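Long-range contact in sulfonate ABC transporter, periplasmic sulfonate-binding protein SsuA (PDB 3UIF), which probably binds sulfonates or sulfate esters in the periplasm and delivers them to an ABC transporter for uptake: residues K121-R126 with G165-F170. Numbering follows the deposited sequence.
Sequences KIALHR and GTVDGF. With SO4 (sulfate ion), chain B.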
ATOM      1  N   LYS A 121       6.298  -7.794  25.687  1.00 63.54           N
ATOM      2  CA  LYS A 121       7.106  -7.757  24.452  1.00 62.20           C
ATOM      3  C   LYS A 121       6.249  -7.896  23.187  1.00 58.54           C
ATOM      4  O   LYS A 121       5.563  -8.902  23.003  1.00 57.20           O
ATOM      5  CB  LYS A 121       8.165  -8.868  24.475  1.00 61.66           C
ATOM      6  CG  LYS A 121       9.521  -8.454  25.040  1.00 65.08           C
ATOM      7  CD  LYS A 121      10.384  -9.657  25.416  1.00 67.02           C
ATOM      8  CE  LYS A 121      10.194 -10.073  26.872  1.00 69.81           C
ATOM      9  NZ  LYS A 121      10.623 -11.480  27.136  1.00 71.81           N
ATOM     10  N   ILE A 122       6.284  -6.878  22.328  1.00 57.37           N
ATOM     11  CA  ILE A 122       5.624  -6.950  21.021  1.00 54.52           C
ATOM     12  C   ILE A 122       6.632  -6.755  19.883  1.00 54.84           C
ATOM     13  O   ILE A 122       7.302  -5.712  19.793  1.00 54.99           O
ATOM     14  CB  ILE A 122       4.417  -5.979  20.890  1.00 54.22           C
ATOM     15  CG1 ILE A 122       3.387  -6.241  21.998  1.00 55.00           C
ATOM     16  CG2 ILE A 122       3.741  -6.129  19.529  1.00 52.50           C
ATOM     17  CD1 ILE A 122       2.460  -5.082  22.277  1.00 55.71           C
ATOM     18  N   ALA A 123       6.727  -7.785  19.038  1.00 54.06           N
ATOM     19  CA  ALA A 123       7.561  -7.783  17.838  1.00 53.24           C
ATOM     20  C   ALA A 123       6.916  -6.924  16.757  1.00 51.64           C
ATOM     21  O   ALA A 123       5.790  -7.193  16.321  1.00 49.93           O
ATOM     22  CB  ALA A 123       7.773  -9.211  17.339  1.00 52.67           C
ATOM     23  N   LEU A 124       7.618  -5.873  16.345  1.00 51.80           N
ATOM     24  CA  LEU A 124       7.101  -4.963  15.324  1.00 50.11           C
ATOM     25  C   LEU A 124       8.231  -4.405  14.476  1.00 50.66           C
ATOM     26  O   LEU A 124       9.222  -3.897  15.008  1.00 52.06           O
ATOM     27  CB  LEU A 124       6.326  -3.816  15.975  1.00 50.39           C
ATOM     28  CG  LEU A 124       6.065  -2.542  15.159  1.00 49.69           C
ATOM     29  CD1 LEU A 124       5.019  -2.748  14.064  1.00 47.69           C
ATOM     30  CD2 LEU A 124       5.670  -1.396  16.085  1.00 50.37           C
ATOM     31  N   HIS A 125       8.081  -4.484  13.155  1.00 49.35           N
ATOM     32  CA  HIS A 125       9.114  -3.943  12.282  1.00 49.53           C
ATOM     33  C   HIS A 125       9.051  -2.447  12.176  1.00 49.62           C
ATOM     34  O   HIS A 125       8.318  -1.901  11.355  1.00 48.39           O
ATOM     35  CB  HIS A 125       9.095  -4.588  10.903  1.00 48.79           C
ATOM     36  CG  HIS A 125      10.422  -4.493  10.186  1.00 49.60           C
ATOM     37  ND1 HIS A 125      10.546  -4.663   8.856  1.00 49.66           N
ATOM     38  CD2 HIS A 125      11.699  -4.214  10.669  1.00 51.02           C
ATOM     39  CE1 HIS A 125      11.835  -4.510   8.510  1.00 50.81           C
ATOM     40  NE2 HIS A 125      12.538  -4.239   9.621  1.00 51.45           N
ATOM     41  N   ARG A 126       9.850  -1.779  13.000  1.00 51.67           N
ATOM     42  CA  ARG A 126       9.827  -0.315  13.096  1.00 51.77           C
ATOM     43  C   ARG A 126      10.202   0.412  11.806  1.00 51.10           C
ATOM     44  O   ARG A 126      11.036  -0.064  11.036  1.00 51.69           O
ATOM     45  CB  ARG A 126      10.679   0.146  14.265  1.00 53.49           C
ATOM     46  CG  ARG A 126      10.183  -0.476  15.558  1.00 54.48           C
ATOM     47  CD  ARG A 126      10.753   0.220  16.769  1.00 61.09           C
ATOM     48  NE  ARG A 126       9.992   1.411  17.106  1.00 61.44           N
ATOM     49  CZ  ARG A 126      10.136   2.074  18.247  1.00 64.54           C
ATOM     50  NH1 ARG A 126      11.011   1.654  19.161  1.00 65.08           N
ATOM     51  NH2 ARG A 126       9.397   3.152  18.476  1.00 66.00           N
ATOM     52  N   GLY A 165       7.221 -18.054  21.825  1.00 60.83           N
ATOM     53  CA  GLY A 165       6.904 -17.388  23.087  1.00 61.55           C
ATOM     54  C   GLY A 165       8.051 -16.512  23.574  1.00 62.67           C
ATOM     55  O   GLY A 165       8.192 -16.266  24.771  1.00 64.33           O
ATOM     56  N   THR A 166       8.883 -16.064  22.636  1.00 62.06           N
ATOM     57  CA  THR A 166       9.972 -15.113  22.891  1.00 63.13           C
ATOM     58  C   THR A 166       9.412 -13.686  22.992  1.00 61.78           C
ATOM     59  O   THR A 166       9.952 -12.846  23.708  1.00 63.13           O
ATOM     60  CB  THR A 166      11.080 -15.257  21.815  1.00 62.86           C
ATOM     61  OG1 THR A 166      11.966 -16.320  22.204  1.00 65.38           O
ATOM     62  CG2 THR A 166      11.886 -13.952  21.597  1.00 63.11           C
ATOM     63  N   VAL A 167       8.323 -13.432  22.278  1.00 59.67           N
ATOM     64  CA  VAL A 167       7.517 -12.224  22.465  1.00 58.91           C
ATOM     65  C   VAL A 167       6.098 -12.614  22.875  1.00 58.09           C
ATOM     66  O   VAL A 167       5.715 -13.778  22.801  1.00 58.29           O
ATOM     67  CB  VAL A 167       7.455 -11.341  21.194  1.00 56.91           C
ATOM     68  CG1 VAL A 167       8.828 -10.774  20.865  1.00 57.51           C
ATOM     69  CG2 VAL A 167       6.880 -12.120  20.019  1.00 55.17           C
ATOM     70  N   ASP A 168       5.323 -11.635  23.308  1.00 57.89           N
ATOM     71  CA  ASP A 168       3.968 -11.889  23.767  1.00 57.68           C
ATOM     72  C   ASP A 168       2.940 -11.386  22.738  1.00 55.46           C
ATOM     73  O   ASP A 168       1.745 -11.652  22.845  1.00 54.84           O
ATOM     74  CB  ASP A 168       3.789 -11.258  25.147  1.00 58.96           C
ATOM     75  CG  ASP A 168       4.911 -11.667  26.126  1.00 62.53           C
ATOM     76  OD1 ASP A 168       5.012 -12.864  26.489  1.00 62.57           O
ATOM     77  OD2 ASP A 168       5.709 -10.791  26.533  1.00 64.76           O
ATOM     78  N   GLY A 169       3.431 -10.678  21.725  1.00 54.28           N
ATOM     79  CA  GLY A 169       2.594 -10.183  20.643  1.00 52.07           C
ATOM     80  C   GLY A 169       3.398  -9.861  19.402  1.00 51.14           C
ATOM     81  O   GLY A 169       4.605  -9.621  19.470  1.00 52.12           O
ATOM     82  N   PHE A 170       2.722  -9.834  18.259  1.00 49.35           N
ATOM     83  CA  PHE A 170       3.385  -9.618  16.981  1.00 48.72           C
ATOM     84  C   PHE A 170       2.470  -8.784  16.107  1.00 47.07           C
ATOM     85  O   PHE A 170       1.336  -9.155  15.852  1.00 46.16           O
ATOM     86  CB  PHE A 170       3.721 -10.986  16.345  1.00 48.68           C
ATOM     87  CG  PHE A 170       4.269 -10.924  14.939  1.00 47.87           C
ATOM     88  CD1 PHE A 170       5.368 -10.132  14.624  1.00 48.16           C
ATOM     89  CD2 PHE A 170       3.706 -11.703  13.933  1.00 46.82           C
ATOM     90  CE1 PHE A 170       5.880 -10.105  13.330  1.00 47.39           C
ATOM     91  CE2 PHE A 170       4.219 -11.681  12.639  1.00 46.48           C
ATOM     92  CZ  PHE A 170       5.309 -10.888  12.340  1.00 46.75           C
TER
HETATM   93  S   SO4 B 501       9.849  -5.979   5.671  1.00 54.44           S
HETATM   94  O1  SO4 B 501       9.242  -7.190   5.041  1.00 53.37           O
HETATM   95  O2  SO4 B 501       9.579  -4.833   4.750  1.00 54.12           O
HETATM   96  O3  SO4 B 501       9.282  -5.721   7.025  1.00 47.62           O
HETATM   97  O4  SO4 B 501      11.306  -6.165   5.920  1.00 49.91           O
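Lys-121 and Asp-168 meet where two parallel strands begin to pair. The Lys-121 carbonyl oxygen accepts the Asp-168 amide at 2.8 Å, 18° out of the carbonyl plane, and more weakly the Gly-169 amide. Asp-168 answers with its carboxylate: with CG anti to its carbonyl carbon (chi1 -51°), OD2 turns its anti lone pair to Lys-121 N, 3.2 Å away. An alanine in place of Asp-168 would probably leave that amide without this acceptor and the start of the pairing held by backbone bonds alone. The lysine chain, bent at chi3, lies alongside the 165-170 backbone, CD 3.6 Å from Thr-166 O, a course that suits a long, flexible, solvent-exposed residue at the start of the strand. Past Ile-122, Ala-123 N donates to Gly-169 O at 2.8 Å. Strand 121-124 sits between 149-151 and 169-172, and helix 155-164 makes the crossover from 149-151 to 169-172, the beta-alpha-beta build of a lobe of periplasmic binding proteins. Under that helix, the small Ala-123 CB leaves room for Val-167 CG1 and for Phe-170 CD1, the latter at 3.7 Å, while Val-167 and Phe-170 also touch Leu-162. On the other face Gly-169, lacking a side chain, lets Ile-122 CG2 lie 3.6 Å from Gly-169 O. Beyond the pairing, His-125 ND1 lies doubtfully close to a sulfate, probably from the crystallisation liquor, also hydrogen-bonded to Arg-128 NE.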